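PDB 2VBF: branched-chain alpha-ketoacid decarboxylase from Lactococcus lactis, which probably decarboxylates branched-chain and aromatic alpha-keto acids to aldehydes, working with thiamine diphosphate and a magnesium ion. Local coordinates for residues D49-L52 with Q53-Q57; D80-A83 with R84-A88; K144-M147 with K148-E151; A165-E168 with I169-L173. All coordinates share one frame; numbering follows the deposited sequence.

Overall arrangement
From the N terminus the four contacts follow one another in series; none nests in or crosses another, and each closes no more than a turn or two of helix. Interaction 1 turns the loop after strand 42-45 into helix 52-60. Interaction 2 ends helix 72-86, just before strand 89-94. Interaction 3 forms the short helix 145-149 ahead of strand 156-159, and interaction 4 lies on helix 165-179, between strands 156-159 and 183-188. All these strands belong to one parallel six-stranded sheet, which the helices flank. The centres stand about 18 to 24 Å apart and no two contacts touch; interactions 1 and 3 both also meet the second subunit.

Interaction 1. Residues D49-L52 with Q53-Q57; sequences DYNL and QFLDQ
Asp49 O accepts from a water at 3.1 Å, and that water lies within weak, doubtful reach of Gln53 OE1, in one of two modelled conformers. The carboxylate of Asp49 turns elsewhere, to His135 and to Asn569 of the second subunit. Asn51 stands at the N-cap position of helix 52-60, yet its side chain caps nothing. An amide suits the place because OD1 accepts from Gly48 N, in a loop that lines the thiamine diphosphate pocket, while ND2 turns, weakly, to the carbonyls of Val46 and Thr93. CG of Asn51 sits between the backbone N and the carbonyl carbon (chi1 70°), and the side chain runs alongside Leu55, with OD1 3.7 Å from Leu55 CD1. The first turn is held by main-chain bonds: Leu55 N donates to Asn51 O at 2.9 Å, in the carbonyl plane. This is the strand-loop-helix entry of a parallel alpha/beta domain. Leu52 O takes the next bond, from Asp56 N at 3.0 Å, while the two leucine side chains pass at a slant, Leu52 CD2 lying 4.2 Å from Leu55 CD1. Both leucines also pack on Tyr495 of the second subunit, whose His489 and Tyr495 bind the Asp56 carboxylate.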
loop_
_atom_site.group_PDB
_atom_site.type_symbol
_atom_site.label_atom_id
_atom_site.label_comp_id
_atom_site.label_asym_id
_atom_site.label_seq_id
_atom_site.Cartn_x
_atom_site.Cartn_y
_atom_site.Cartn_z
ATOM N N ASP A 49 7.706 -1.922 16.485
ATOM C CA ASP A 49 8.599 -2.346 17.562
ATOM C C ASP A 49 10.029 -2.646 17.059
ATOM O O ASP A 49 10.990 -2.412 17.778
ATOM C CB ASP A 49 7.997 -3.489 18.411
ATOM C CG ASP A 49 7.961 -4.825 17.694
ATOM O OD1 ASP A 49 7.571 -4.877 16.510
ATOM O OD2 ASP A 49 8.312 -5.844 18.327
ATOM N N TYR A 50 10.161 -3.086 15.806
ATOM C CA TYR A 50 11.471 -3.397 15.224
ATOM C C TYR A 50 12.270 -2.147 14.816
ATOM O O TYR A 50 13.404 -2.283 14.333
ATOM C CB TYR A 50 11.305 -4.312 13.999
ATOM C CG TYR A 50 10.619 -5.648 14.257
ATOM C CD1 TYR A 50 10.862 -6.373 15.418
ATOM C CD2 TYR A 50 9.737 -6.204 13.317
ATOM C CE1 TYR A 50 10.254 -7.611 15.641
ATOM C CE2 TYR A 50 9.117 -7.414 13.543
ATOM C CZ TYR A 50 9.380 -8.123 14.706
ATOM O OH TYR A 50 8.779 -9.350 14.916
ATOM N N ASN A 51 11.719 -0.943 14.977
ATOM C CA ASN A 51 12.495 0.269 14.674
ATOM C C ASN A 51 12.489 1.384 15.732
ATOM O O ASN A 51 13.015 2.462 15.477
ATOM C CB ASN A 51 12.136 0.818 13.281
ATOM C CG ASN A 51 10.752 1.418 13.203
ATOM O OD1 ASN A 51 10.232 1.942 14.186
ATOM N ND2 ASN A 51 10.167 1.404 12.000
ATOM N N LEU A 52 11.909 1.124 16.908
ATOM C CA LEU A 52 11.714 2.192 17.895
ATOM C C LEU A 52 13.025 2.711 18.481
ATOM O O LEU A 52 13.158 3.907 18.694
ATOM C CB LEU A 52 10.766 1.749 19.013
ATOM C CG LEU A 52 9.337 1.402 18.578
ATOM C CD1 LEU A 52 8.495 1.013 19.796
ATOM C CD2 LEU A 52 8.649 2.521 17.796
ATOM N N GLN A 53 13.991 1.823 18.717
ATOM C CA GLN A 53 15.282 2.220 19.281
ATOM C C GLN A 53 16.027 3.143 18.298
ATOM O O GLN A 53 16.595 4.161 18.691
ATOM C CB GLN A 53 16.115 0.978 19.631
ATOM C CG GLN A 53 15.650 0.184 20.876
ATOM C CD GLN A 53 14.379 -0.627 20.646
ATOM O OE1 GLN A 53 13.397 -0.114 20.115
ATOM N NE2 GLN A 53 14.391 -1.894 21.049
ATOM N N PHE A 54 16.017 2.787 17.013
ATOM C CA PHE A 54 16.609 3.634 15.988
ATOM C C PHE A 54 15.837 4.953 15.890
ATOM O O PHE A 54 16.433 6.007 15.723
ATOM C CB PHE A 54 16.654 2.908 14.636
ATOM C CG PHE A 54 17.213 3.742 13.508
ATOM C CD1 PHE A 54 18.502 4.263 13.573
ATOM C CD2 PHE A 54 16.450 4.005 12.374
ATOM C CE1 PHE A 54 19.007 5.029 12.544
ATOM C CE2 PHE A 54 16.949 4.766 11.348
ATOM C CZ PHE A 54 18.229 5.284 11.420
ATOM N N LEU A 55 14.508 4.893 15.996
ATOM C CA LEU A 55 13.683 6.108 16.028
ATOM C C LEU A 55 14.129 7.082 17.120
ATOM O O LEU A 55 14.221 8.288 16.869
ATOM C CB LEU A 55 12.187 5.790 16.181
ATOM C CG LEU A 55 11.349 5.987 14.921
ATOM C CD1 LEU A 55 9.932 5.460 15.141
ATOM C CD2 LEU A 55 11.341 7.439 14.493
ATOM N N ASP A 56 14.447 6.560 18.303
ATOM C CA ASP A 56 14.935 7.407 19.396
ATOM C C ASP A 56 16.133 8.217 18.917
ATOM O O ASP A 56 16.268 9.386 19.254
ATOM C CB ASP A 56 15.363 6.568 20.599
ATOM C CG ASP A 56 14.196 5.922 21.322
ATOM O OD1 ASP A 56 13.057 6.428 21.240
ATOM O OD2 ASP A 56 14.440 4.900 21.993
ATOM N N GLN A 57 17.000 7.579 18.128
ATOM C CA GLN A 57 18.212 8.240 17.623
ATOM C C GLN A 57 17.885 9.351 16.649
ATOM O O GLN A 57 18.554 10.392 16.640
ATOM C CB GLN A 57 19.167 7.216 16.989
ATOM C CG GLN A 57 19.601 6.143 17.972
ATOM C CD GLN A 57 20.529 5.114 17.367
ATOM O OE1 GLN A 57 20.130 4.342 16.493
ATOM N NE2 GLN A 57 21.758 5.056 17.866
HETATM O O HOH W 1 10.879 -2.307 20.842
#

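Interaction 2. Residues D80-A83 with R84-A88; sequences DGYA and RTKKA
Asp80 and Arg84 are joined by a salt bridge one turn apart, at the C-terminal end of helix 72-86 in the N-terminal, thiamine-diphosphate-binding part of the protein. CB of Arg84 leaves the backbone 3.5 Å from Gly81 O. CG, held beside the backbone N (chi1 -72°), passes Asp80 O, and CD lies 3.6 Å from Asp80 OD1. The chain is extended from CG to NE, which therefore reaches Asp80 OD1 at 2.9 Å; the acceptor lies in the guanidinium plane, and the carboxylate is turned nearly coplanar. At the tip NH2 donates to a water that itself donates to Asp80 OD2, so the water joins the two groups a second time. NH2 also pairs with Glu112 and NH1 with Gly420 O, while Asp80 OD1 is shared with Tyr429. With a leucine here the Asp80 carboxylate would probably lose its cationic mate, and Glu112 and the Gly420 carbonyl would lose theirs. Tyr82 and Lys86 run side by side: the long methylene chain of the lysine suits a ring neighbour, its CG touching Tyr82 CE2 at 3.5 Å while NZ goes to Glu41. Lys87, with positive phi, leaves the helix, and the buried Ala88 O, which has no polar partner, lies at the ring edge 3.3 Å from Tyr82 CD2.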
loop_
_atom_site.group_PDB
_atom_site.type_symbol
_atom_site.label_atom_id
_atom_site.label_comp_id
_atom_site.label_asym_id
_atom_site.label_seq_id
_atom_site.Cartn_x
_atom_site.Cartn_y
_atom_site.Cartn_z
ATOM N N ASP A 80 9.649 10.119 -2.033
ATOM C CA ASP A 80 9.879 10.333 -3.456
ATOM C C ASP A 80 9.751 11.833 -3.824
ATOM O O ASP A 80 10.668 12.406 -4.401
ATOM C CB ASP A 80 8.925 9.428 -4.257
ATOM C CG ASP A 80 9.104 9.518 -5.752
ATOM O OD1 ASP A 80 9.018 10.624 -6.318
ATOM O OD2 ASP A 80 9.242 8.440 -6.372
ATOM N N GLY A 81 8.637 12.478 -3.467
ATOM C CA GLY A 81 8.492 13.916 -3.674
ATOM C C GLY A 81 9.607 14.745 -3.056
ATOM O O GLY A 81 10.130 15.671 -3.671
ATOM N N TYR A 82 9.979 14.404 -1.831
ATOM C CA TYR A 82 11.086 15.080 -1.156
ATOM C C TYR A 82 12.375 14.919 -1.959
ATOM O O TYR A 82 13.120 15.886 -2.132
ATOM C CB TYR A 82 11.241 14.491 0.234
ATOM C CG TYR A 82 12.236 15.147 1.176
ATOM C CD1 TYR A 82 11.825 16.083 2.114
ATOM C CD2 TYR A 82 13.569 14.759 1.186
ATOM C CE1 TYR A 82 12.725 16.650 3.026
ATOM C CE2 TYR A 82 14.477 15.320 2.084
ATOM C CZ TYR A 82 14.051 16.265 3.007
ATOM O OH TYR A 82 14.962 16.814 3.922
ATOM N N ALA A 83 12.615 13.711 -2.479
ATOM C CA ALA A 83 13.823 13.435 -3.266
ATOM C C ALA A 83 13.860 14.265 -4.542
ATOM O O ALA A 83 14.921 14.747 -4.942
ATOM C CB ALA A 83 13.935 11.945 -3.594
ATOM N N ARG A 84 12.707 14.429 -5.188
ATOM C CA ARG A 84 12.631 15.238 -6.398
ATOM C C ARG A 84 13.115 16.680 -6.192
ATOM O O ARG A 84 13.597 17.299 -7.130
ATOM C CB ARG A 84 11.223 15.228 -6.977
ATOM C CG ARG A 84 10.898 13.888 -7.587
ATOM C CD ARG A 84 9.448 13.805 -8.003
ATOM N NE ARG A 84 9.083 12.481 -8.509
ATOM C CZ ARG A 84 8.617 12.224 -9.723
ATOM N NH1 ARG A 84 8.533 13.168 -10.633
ATOM N NH2 ARG A 84 8.251 10.989 -10.036
ATOM N N THR A 85 12.969 17.194 -4.975
ATOM C CA THR A 85 13.306 18.572 -4.665
ATOM C C THR A 85 14.610 18.714 -3.872
ATOM O O THR A 85 15.452 19.565 -4.213
ATOM C CB THR A 85 12.119 19.235 -3.953
ATOM O OG1 THR A 85 11.077 19.428 -4.918
ATOM C CG2 THR A 85 12.500 20.595 -3.365
ATOM N N LYS A 86 14.769 17.881 -2.845
ATOM C CA LYS A 86 15.967 17.869 -1.982
ATOM C C LYS A 86 17.144 17.147 -2.636
ATOM O O LYS A 86 18.305 17.403 -2.281
ATOM C CB LYS A 86 15.645 17.212 -0.631
ATOM C CG LYS A 86 16.521 17.686 0.541
ATOM C CD LYS A 86 15.975 18.991 1.123
ATOM C CE LYS A 86 16.750 19.457 2.337
ATOM N NZ LYS A 86 16.263 20.778 2.782
ATOM N N LYS A 87 16.838 16.242 -3.576
ATOM C CA LYS A 87 17.823 15.467 -4.356
ATOM C C LYS A 87 18.427 14.285 -3.564
ATOM O O LYS A 87 19.393 13.637 -3.994
ATOM C CB LYS A 87 18.891 16.391 -4.992
ATOM C CG LYS A 87 18.295 17.568 -5.790
ATOM C CD LYS A 87 17.315 17.108 -6.873
ATOM C CE LYS A 87 16.710 18.276 -7.635
ATOM N NZ LYS A 87 15.841 17.803 -8.726
ATOM N N ALA A 88 17.812 14.006 -2.418
ATOM C CA ALA A 88 18.012 12.783 -1.654
ATOM C C ALA A 88 16.859 12.673 -0.666
ATOM O O ALA A 88 16.292 13.686 -0.272
ATOM C CB ALA A 88 19.369 12.787 -0.919
HETATM O O HOH W 2 8.219 8.318 -8.823
#

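Interaction 3. Residues K144-M147 with K148-E151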
loop_
_atom_site.group_PDB
_atom_site.type_symbol
_atom_site.label_atom_id
_atom_site.label_comp_id
_atom_site.label_asym_id
_atom_site.label_seq_id
_atom_site.Cartn_x
_atom_site.Cartn_y
_atom_site.Cartn_z
ATOM N N LYS A 144 14.603 -13.321 5.070
ATOM C CA LYS A 144 15.225 -12.793 3.868
ATOM C C LYS A 144 14.310 -12.663 2.658
ATOM O O LYS A 144 14.746 -12.107 1.650
ATOM C CB LYS A 144 16.458 -13.639 3.520
ATOM C CG LYS A 144 17.530 -13.547 4.598
ATOM C CD LYS A 144 18.756 -14.384 4.303
ATOM C CE LYS A 144 19.978 -13.898 5.110
ATOM N NZ LYS A 144 19.880 -14.108 6.585
ATOM N N HIS A 145 13.063 -13.139 2.760
ATOM C CA HIS A 145 12.102 -13.085 1.648
ATOM C C HIS A 145 11.866 -11.651 1.180
ATOM O O HIS A 145 11.790 -11.378 -0.013
ATOM C CB HIS A 145 10.709 -13.582 2.041
ATOM C CG HIS A 145 10.612 -15.029 2.379
ATOM N ND1 HIS A 145 11.024 -16.035 1.529
ATOM C CD2 HIS A 145 10.060 -15.642 3.452
ATOM C CE1 HIS A 145 10.761 -17.206 2.084
ATOM N NE2 HIS A 145 10.166 -16.995 3.245
ATOM N N PHE A 146 11.689 -10.741 2.136
ATOM C CA PHE A 146 11.185 -9.411 1.802
ATOM C C PHE A 146 12.283 -8.598 1.117
ATOM O O PHE A 146 12.002 -7.873 0.172
ATOM C CB PHE A 146 10.529 -8.738 3.021
ATOM C CG PHE A 146 9.540 -9.645 3.738
ATOM C CD1 PHE A 146 8.611 -10.377 3.012
ATOM C CD2 PHE A 146 9.555 -9.789 5.121
ATOM C CE1 PHE A 146 7.732 -11.233 3.645
ATOM C CE2 PHE A 146 8.661 -10.649 5.751
ATOM C CZ PHE A 146 7.767 -11.371 5.012
ATOM N N MET A 147 13.536 -8.767 1.529
ATOM C CA MET A 147 14.645 -8.121 0.836
ATOM C C MET A 147 14.771 -8.662 -0.598
ATOM O O MET A 147 14.980 -7.882 -1.527
ATOM C CB MET A 147 15.978 -8.281 1.585
ATOM C CG MET A 147 17.126 -7.489 0.947
ATOM S SD MET A 147 18.558 -7.312 2.024
ATOM C CE MET A 147 19.223 -8.956 1.895
ATOM N N LYS A 148 14.655 -9.977 -0.772
ATOM C CA LYS A 148 14.665 -10.577 -2.113
ATOM C C LYS A 148 13.584 -9.943 -3.009
ATOM O O LYS A 148 13.831 -9.618 -4.172
ATOM C CB LYS A 148 14.468 -12.089 -2.057
ATOM C CG LYS A 148 14.385 -12.700 -3.447
ATOM C CD LYS A 148 14.536 -14.191 -3.495
ATOM C CE LYS A 148 14.805 -14.634 -4.933
ATOM N NZ LYS A 148 14.580 -16.093 -5.145
ATOM N N MET A 149 12.393 -9.751 -2.450
ATOM C CA MET A 149 11.273 -9.152 -3.203
ATOM C C MET A 149 11.586 -7.726 -3.674
ATOM O O MET A 149 10.978 -7.248 -4.631
ATOM C CB MET A 149 9.969 -9.176 -2.396
ATOM C CG MET A 149 9.458 -10.593 -2.154
ATOM S SD MET A 149 8.291 -10.786 -0.799
ATOM C CE MET A 149 6.876 -9.901 -1.443
ATOM N N HIS A 150 12.538 -7.049 -3.028
ATOM C CA HIS A 150 12.922 -5.709 -3.445
ATOM C C HIS A 150 14.005 -5.669 -4.547
ATOM O O HIS A 150 14.387 -4.592 -4.997
ATOM C CB HIS A 150 13.414 -4.910 -2.242
ATOM C CG HIS A 150 12.313 -4.400 -1.363
ATOM N ND1 HIS A 150 11.665 -5.200 -0.445
ATOM C CD2 HIS A 150 11.726 -3.181 -1.283
ATOM C CE1 HIS A 150 10.743 -4.484 0.176
ATOM N NE2 HIS A 150 10.751 -3.261 -0.320
ATOM N N GLU A 151 14.528 -6.825 -4.944
ATOM C CA GLU A 151 15.622 -6.853 -5.914
ATOM C C GLU A 151 15.316 -6.073 -7.203
ATOM O O GLU A 151 16.134 -5.249 -7.612
ATOM C CB GLU A 151 16.070 -8.293 -6.199
ATOM C CG GLU A 151 16.875 -8.872 -5.040
ATOM C CD GLU A 151 17.225 -10.346 -5.184
ATOM O OE1 GLU A 151 16.988 -10.947 -6.263
ATOM O OE2 GLU A 151 17.749 -10.901 -4.197
#
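The short helix 145-149 carries a Met-aromatic contact between Phe146 and Met149 and, at its C-terminal end, a bond from the His150 ring to the Phe146 carbonyl. Met149 SD comes to the ring edge of Phe146, close to its plane, 3.8 Å from CD1. CG of Met149, placed beside the backbone N (chi1 -66°), passes His145 O at 3.3 Å, and the Phe146 and Met149 side chains lie side by side, pointing the same way. A flexible thioether suits the place, since it can bend at its third torsion to lie at the ring edge; Met149 also packs on Met149 of the second subunit, while the Phe146 ring meets Phe95 edge to face. His150 N donates to Met147 O at 3.0 Å and only weakly to Phe146 O. The imidazole adds a stronger bond: ND1 donates to Phe146 O at 2.8 Å, almost straight at 172°, with the oxygen in the ring plane but the donor above the carbonyl plane. An alanine in place of His150 would probably cost Phe146 O its straight imidazole donor and open a gap beside Tyr184. Carbonyls run out of i+4 amides at a helix C-terminus, and here a side-chain N-H serves one, ahead of strand 156-159 of the parallel alpha/beta domain.

Interaction 4. Residues A165-E168 with I169-L173; sequences ATYE and IDRVL
Glu168 and Arg171, three residues apart on helix 165-179, form a two-pronged salt bridge. Arg171 presents the side of its guanidinium: NH2 donates to Glu168 OE1 at 3.0 Å and NE to Glu168 OE2 at 3.1 Å. Both oxygens lie close to the guanidinium plane, but the carboxylate is turned 37° against it, so that NH2 meets OE1 on the syn side and NE meets OE2 from above the carboxylate plane. Glu168 folds at its second torsion (chi2 -67°) and Arg171 bends at its third (chi3 66°), which lays two long chains alongside each other and brings their charges together. Two bonds at once fix the rotation of both groups. OE1 also binds Thr158 and NH2 the carbonyl of Arg157, tying the pair to strand 156-159. Val172 CG1 rests over a face of the guanidinium, off centre. In one of the two modelled conformers of Tyr167, the ring face receives Arg171 CB. Ile169 takes a buried place: its CG1 lies 3.1 Å from Ala165 O, which also accepts from Ile169 N at 2.8 Å, and its beta-branched apolar side chain packs on Leu31 and Leu160. The arrangement is that of a beta-alpha-beta crossover, in which helix 165-179 links the adjacent parallel strands 156-159 and 183-188.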
loop_
_atom_site.group_PDB
_atom_site.type_symbol
_atom_site.label_atom_id
_atom_site.label_comp_id
_atom_site.label_asym_id
_atom_site.label_seq_id
_atom_site.Cartn_x
_atom_site.Cartn_y
_atom_site.Cartn_z
ATOM N N ALA A 165 28.400 -3.181 9.058
ATOM C CA ALA A 165 27.472 -2.047 8.919
ATOM C C ALA A 165 28.054 -0.819 8.241
ATOM O O ALA A 165 27.447 -0.293 7.305
ATOM C CB ALA A 165 26.878 -1.661 10.277
ATOM N N THR A 166 29.213 -0.344 8.692
ATOM C CA THR A 166 29.765 0.875 8.131
ATOM C C THR A 166 30.098 0.695 6.651
ATOM O O THR A 166 29.779 1.578 5.850
ATOM C CB THR A 166 30.988 1.427 8.916
ATOM O OG1 THR A 166 32.032 0.448 8.957
ATOM C CG2 THR A 166 30.576 1.813 10.333
ATOM N N TYR A 167 30.720 -0.425 6.264
ATOM C CA TYR A 167 31.050 -0.646 4.847
ATOM C C TYR A 167 29.798 -0.823 3.985
ATOM O O TYR A 167 29.717 -0.282 2.875
ATOM C CB TYR A 167 31.960 -1.861 4.621
ATOM C CG TYR A 167 31.956 -2.231 3.149
ATOM C CD1 TYR A 167 32.709 -1.503 2.230
ATOM C CD2 TYR A 167 31.127 -3.245 2.661
ATOM C CE1 TYR A 167 32.672 -1.800 0.869
ATOM C CE2 TYR A 167 31.086 -3.551 1.306
ATOM C CZ TYR A 167 31.852 -2.824 0.414
ATOM O OH TYR A 167 31.823 -3.133 -0.917
ATOM N N GLU A 168 28.827 -1.570 4.506
ATOM C CA GLU A 168 27.576 -1.823 3.785
ATOM C C GLU A 168 26.731 -0.563 3.607
ATOM O O GLU A 168 26.188 -0.304 2.521
ATOM C CB GLU A 168 26.768 -2.921 4.477
ATOM C CG GLU A 168 27.330 -4.324 4.246
ATOM C CD GLU A 168 27.208 -4.773 2.804
ATOM O OE1 GLU A 168 26.099 -5.158 2.389
ATOM O OE2 GLU A 168 28.224 -4.761 2.086
ATOM N N ILE A 169 26.629 0.236 4.662
ATOM C CA ILE A 169 25.961 1.532 4.549
ATOM C C ILE A 169 26.619 2.382 3.471
ATOM O O ILE A 169 25.949 2.945 2.606
ATOM C CB ILE A 169 25.964 2.286 5.893
ATOM C CG1 ILE A 169 24.989 1.617 6.863
ATOM C CG2 ILE A 169 25.647 3.771 5.702
ATOM C CD1 ILE A 169 25.134 2.075 8.306
ATOM N N ASP A 170 27.946 2.451 3.508
ATOM C CA ASP A 170 28.685 3.240 2.552
ATOM C C ASP A 170 28.539 2.689 1.133
ATOM O O ASP A 170 28.389 3.459 0.199
ATOM C CB ASP A 170 30.145 3.326 2.981
ATOM C CG ASP A 170 30.340 4.242 4.176
ATOM O OD1 ASP A 170 29.344 4.821 4.662
ATOM O OD2 ASP A 170 31.491 4.402 4.632
ATOM N N ARG A 171 28.513 1.367 1.009
ATOM C CA ARG A 171 28.359 0.718 -0.284
ATOM C C ARG A 171 27.023 1.098 -0.903
ATOM O O ARG A 171 26.968 1.519 -2.051
ATOM C CB ARG A 171 28.435 -0.798 -0.164
ATOM C CG ARG A 171 28.240 -1.525 -1.516
ATOM C CD ARG A 171 28.323 -3.025 -1.392
ATOM N NE ARG A 171 27.240 -3.638 -0.619
ATOM C CZ ARG A 171 26.014 -3.855 -1.082
ATOM N NH1 ARG A 171 25.670 -3.470 -2.305
ATOM N NH2 ARG A 171 25.127 -4.451 -0.307
ATOM N N VAL A 172 25.947 0.948 -0.140
ATOM C CA VAL A 172 24.619 1.181 -0.720
ATOM C C VAL A 172 24.374 2.676 -0.975
ATOM O O VAL A 172 23.812 3.028 -2.006
ATOM C CB VAL A 172 23.483 0.526 0.120
ATOM C CG1 VAL A 172 23.776 -0.963 0.372
ATOM C CG2 VAL A 172 23.266 1.272 1.437
ATOM N N LEU A 173 24.823 3.556 -0.078
ATOM C CA LEU A 173 24.645 4.989 -0.277
ATOM C C LEU A 173 25.550 5.528 -1.382
ATOM O O LEU A 173 25.200 6.488 -2.059
ATOM C CB LEU A 173 24.850 5.763 1.030
ATOM C CG LEU A 173 23.868 5.425 2.157
ATOM C CD1 LEU A 173 24.158 6.244 3.398
ATOM C CD2 LEU A 173 22.420 5.641 1.727
#